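Local coordinates for DUF3887 domain-containing protein (Ruminococcus gnavus, PDB 4HYZ), which is of unknown function but belongs to the DUF3887 family of the NTF2-like clan, and is probably made with a signal sequence, at residues A[18-23]-A[101-106]. Residues are numbered along the deposited sequence; the frame is centred on the assembly and turned at random.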
ATOM      1  N   LYS A  18     -11.079  16.236   5.111  1.00 31.71           N
ATOM      2  CA  LYS A  18     -11.812  17.381   5.605  1.00 32.34           C
ATOM      3  C   LYS A  18     -12.050  17.258   7.124  1.00 36.69           C
ATOM      4  O   LYS A  18     -11.789  18.239   7.849  1.00 37.61           O
ATOM      5  CB  LYS A  18     -13.114  17.602   4.817  1.00 36.03           C
ATOM      6  CG  LYS A  18     -13.880  18.853   5.240  1.00 48.91           C
ATOM      7  CD  LYS A  18     -15.238  18.953   4.553  1.00 63.73           C
ATOM      8  CE  LYS A  18     -15.937  20.283   4.803  1.00 65.54           C
ATOM      9  NZ  LYS A  18     -16.751  20.270   6.055  1.00 65.64           N
ATOM     10  N   GLN A  19     -12.468  16.068   7.606  1.00 30.66           N
ATOM     11  CA  GLN A  19     -12.703  15.845   9.039  1.00 28.98           C
ATOM     12  C   GLN A  19     -11.412  15.885   9.840  1.00 32.45           C
ATOM     13  O   GLN A  19     -11.429  16.397  10.954  1.00 31.21           O
ATOM     14  CB  GLN A  19     -13.432  14.513   9.297  1.00 29.02           C
ATOM     15  CG  GLN A  19     -13.957  14.396  10.738  1.00 29.58           C
ATOM     16  CD  GLN A  19     -15.059  15.386  11.015  1.00 35.83           C
ATOM     17  OE1 GLN A  19     -16.134  15.300  10.432  1.00 35.23           O
ATOM     18  NE2 GLN A  19     -14.774  16.423  11.801  1.00 27.73           N
ATOM     19  N   ALA A  20     -10.300  15.341   9.280  1.00 29.09           N
ATOM     20  CA  ALA A  20      -8.999  15.317   9.951  1.00 29.11           C
ATOM     21  C   ALA A  20      -8.487  16.755  10.140  1.00 33.31           C
ATOM     22  O   ALA A  20      -7.981  17.099  11.205  1.00 33.24           O
ATOM     23  CB  ALA A  20      -7.993  14.490   9.140  1.00 29.03           C
HETATM   24  N   MSE A  21      -8.645  17.599   9.113  1.00 30.41           N
HETATM   25  CA  MSE A  21      -8.218  19.003   9.215  1.00 30.98           C
HETATM   26  C   MSE A  21      -9.031  19.749  10.287  1.00 35.47           C
HETATM   27  O   MSE A  21      -8.459  20.496  11.097  1.00 37.61           O
HETATM   28  CB  MSE A  21      -8.338  19.699   7.866  1.00 32.84           C
HETATM   29  CG  MSE A  21      -7.339  19.160   6.845  1.00 39.45           C
HETATM   30 SE   MSE A  21      -7.385  20.242   5.243  0.75 47.91          SE
HETATM   31  CE  MSE A  21      -9.121  19.683   4.498  1.00 41.98           C
ATOM     32  N   GLU A  22     -10.347  19.497  10.331  1.00 30.86           N
ATOM     33  CA  GLU A  22     -11.231  20.110  11.351  1.00 30.39           C
ATOM     34  C   GLU A  22     -10.888  19.613  12.741  1.00 33.52           C
ATOM     35  O   GLU A  22     -10.801  20.397  13.659  1.00 34.87           O
ATOM     36  CB  GLU A  22     -12.690  19.790  11.049  1.00 30.60           C
ATOM     37  CG  GLU A  22     -13.234  20.664   9.951  1.00 37.11           C
ATOM     38  CD  GLU A  22     -14.480  20.163   9.267  1.00 46.63           C
ATOM     39  OE1 GLU A  22     -14.880  19.000   9.498  1.00 45.28           O
ATOM     40  OE2 GLU A  22     -15.008  20.918   8.423  1.00 54.66           O
ATOM     41  N   ASP A  23     -10.658  18.303  12.886  1.00 31.15           N
ATOM     42  CA  ASP A  23     -10.342  17.697  14.174  1.00 31.75           C
ATOM     43  C   ASP A  23      -8.968  18.141  14.698  1.00 37.03           C
ATOM     44  O   ASP A  23      -8.801  18.273  15.908  1.00 37.58           O
ATOM     45  CB  ASP A  23     -10.458  16.167  14.085  1.00 32.47           C
ATOM     46  CG  ASP A  23     -11.905  15.712  13.930  1.00 37.35           C
ATOM     47  OD1 ASP A  23     -12.826  16.572  14.036  1.00 37.76           O
ATOM     48  OD2 ASP A  23     -12.123  14.514  13.672  1.00 39.87           O
ATOM     49  N   LEU A 101      -4.783   9.875  12.641  1.00 32.45           N
ATOM     50  CA  LEU A 101      -6.167   9.893  13.086  1.00 32.90           C
ATOM     51  C   LEU A 101      -6.891   8.718  12.508  1.00 38.59           C
ATOM     52  O   LEU A 101      -6.651   8.360  11.357  1.00 39.98           O
ATOM     53  CB  LEU A 101      -6.873  11.208  12.646  1.00 32.08           C
ATOM     54  CG  LEU A 101      -6.681  12.446  13.526  1.00 35.61           C
ATOM     55  CD1 LEU A 101      -5.237  12.934  13.518  1.00 37.72           C
ATOM     56  CD2 LEU A 101      -7.549  13.583  13.043  1.00 32.02           C
ATOM     57  N   ALA A 102      -7.796   8.132  13.281  1.00 34.38           N
ATOM     58  CA  ALA A 102      -8.613   7.019  12.822  1.00 32.63           C
ATOM     59  C   ALA A 102     -10.052   7.283  13.189  1.00 34.83           C
ATOM     60  O   ALA A 102     -10.331   7.862  14.238  1.00 36.20           O
ATOM     61  CB  ALA A 102      -8.114   5.694  13.406  1.00 33.07           C
ATOM     62  N   TYR A 103     -10.961   6.856  12.322  1.00 29.97           N
ATOM     63  CA  TYR A 103     -12.389   7.083  12.453  1.00 29.12           C
ATOM     64  C   TYR A 103     -13.186   5.821  12.357  1.00 33.90           C
ATOM     65  O   TYR A 103     -12.822   4.899  11.616  1.00 32.67           O
ATOM     66  CB  TYR A 103     -12.860   8.017  11.298  1.00 29.06           C
ATOM     67  CG  TYR A 103     -12.299   9.422  11.400  1.00 28.96           C
ATOM     68  CD1 TYR A 103     -12.877  10.365  12.248  1.00 30.18           C
ATOM     69  CD2 TYR A 103     -11.166   9.802  10.672  1.00 28.43           C
ATOM     70  CE1 TYR A 103     -12.371  11.663  12.342  1.00 29.16           C
ATOM     71  CE2 TYR A 103     -10.662  11.103  10.745  1.00 28.91           C
ATOM     72  CZ  TYR A 103     -11.261  12.026  11.596  1.00 33.09           C
ATOM     73  OH  TYR A 103     -10.764  13.295  11.737  1.00 32.20           O
ATOM     74  N   ASP A 104     -14.356   5.835  12.998  1.00 29.80           N
ATOM     75  CA  ASP A 104     -15.326   4.782  12.763  1.00 29.83           C
ATOM     76  C   ASP A 104     -16.171   5.247  11.545  1.00 33.05           C
ATOM     77  O   ASP A 104     -15.961   6.372  11.030  1.00 30.95           O
ATOM     78  CB  ASP A 104     -16.149   4.462  14.029  1.00 32.08           C
ATOM     79  CG  ASP A 104     -17.102   5.528  14.540  1.00 36.67           C
ATOM     80  OD1 ASP A 104     -17.222   6.601  13.891  1.00 34.34           O
ATOM     81  OD2 ASP A 104     -17.785   5.266  15.531  1.00 41.62           O
ATOM     82  N   GLU A 105     -17.105   4.406  11.072  1.00 32.75           N
ATOM     83  CA  GLU A 105     -17.898   4.741   9.884  1.00 32.70           C
ATOM     84  C   GLU A 105     -18.778   5.988  10.096  1.00 38.00           C
ATOM     85  O   GLU A 105     -19.119   6.645   9.106  1.00 37.69           O
ATOM     86  CB  GLU A 105     -18.761   3.544   9.434  1.00 35.02           C
ATOM     87  CG  GLU A 105     -17.947   2.426   8.791  1.00 37.06           C
ATOM     88  CD  GLU A 105     -17.637   2.539   7.308  1.00 51.04           C
ATOM     89  OE1 GLU A 105     -17.957   3.589   6.708  1.00 37.59           O
ATOM     90  OE2 GLU A 105     -17.021   1.595   6.756  1.00 42.51           O
ATOM     91  N   ASP A 106     -19.132   6.316  11.370  1.00 34.36           N
ATOM     92  CA  ASP A 106     -19.911   7.530  11.691  1.00 34.82           C
ATOM     93  C   ASP A 106     -19.033   8.776  11.685  1.00 36.08           C
ATOM     94  O   ASP A 106     -19.514   9.862  11.992  1.00 37.51           O
ATOM     95  CB  ASP A 106     -20.646   7.396  13.034  1.00 37.57           C
ATOM     96  CG  ASP A 106     -21.803   6.417  12.987  1.00 47.44           C
ATOM     97  OD1 ASP A 106     -22.189   6.002  11.872  1.00 48.62           O
ATOM     98  OD2 ASP A 106     -22.330   6.072  14.062  1.00 52.92           O
TER
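Helix 13-28 lies against the antiparallel sheet, as in the helix-on-sheet architecture of NTF2-like folds, and here segment 18-23 meets the C-terminal part of strand 95-103. The segment axes approach to 9.8 Å at 122°, so the helix crosses the strand obliquely. L101 and Y103, two positions apart on the strand, both send their side chains toward the helix. With CG anti to its carbonyl carbon (chi1 -67°), Y103 reaches the helix with its hydroxyl end. Y103 OH donates a hydrogen bond to D23 OD2 at 2.7 Å; the oxygen lies at the ring edge, near the ring plane, yet the donor stands 41° out of the carboxylate plane. Next to this bond, A20 CA lies 3.2 Å from Y103 OH, a close approach of the phenol tip to the helix backbone, consistent with the small side chain at A20. Q19, with CG anti to its backbone N and its chain bent at chi2, brings CG to 3.5 Å from Y103 CE1, crossing the tyrosine obliquely. Q19 NE2 donates a hydrogen bond to D23 OD1, 3.0 Å away, one turn further along the helix. Beside the phenol, L101 CD2 packs on A20 CB at 4.0 Å. D23 OD1 also forms a salt bridge with R38. An alanine in place of D23 would remove the acceptor of the Y103 hydroxyl and would probably loosen both Q19 and R38. The buried carboxylate is thus gripped through both oxygens by a phenol, an amide and a guanidinium, an environment likely to favour its ionised form.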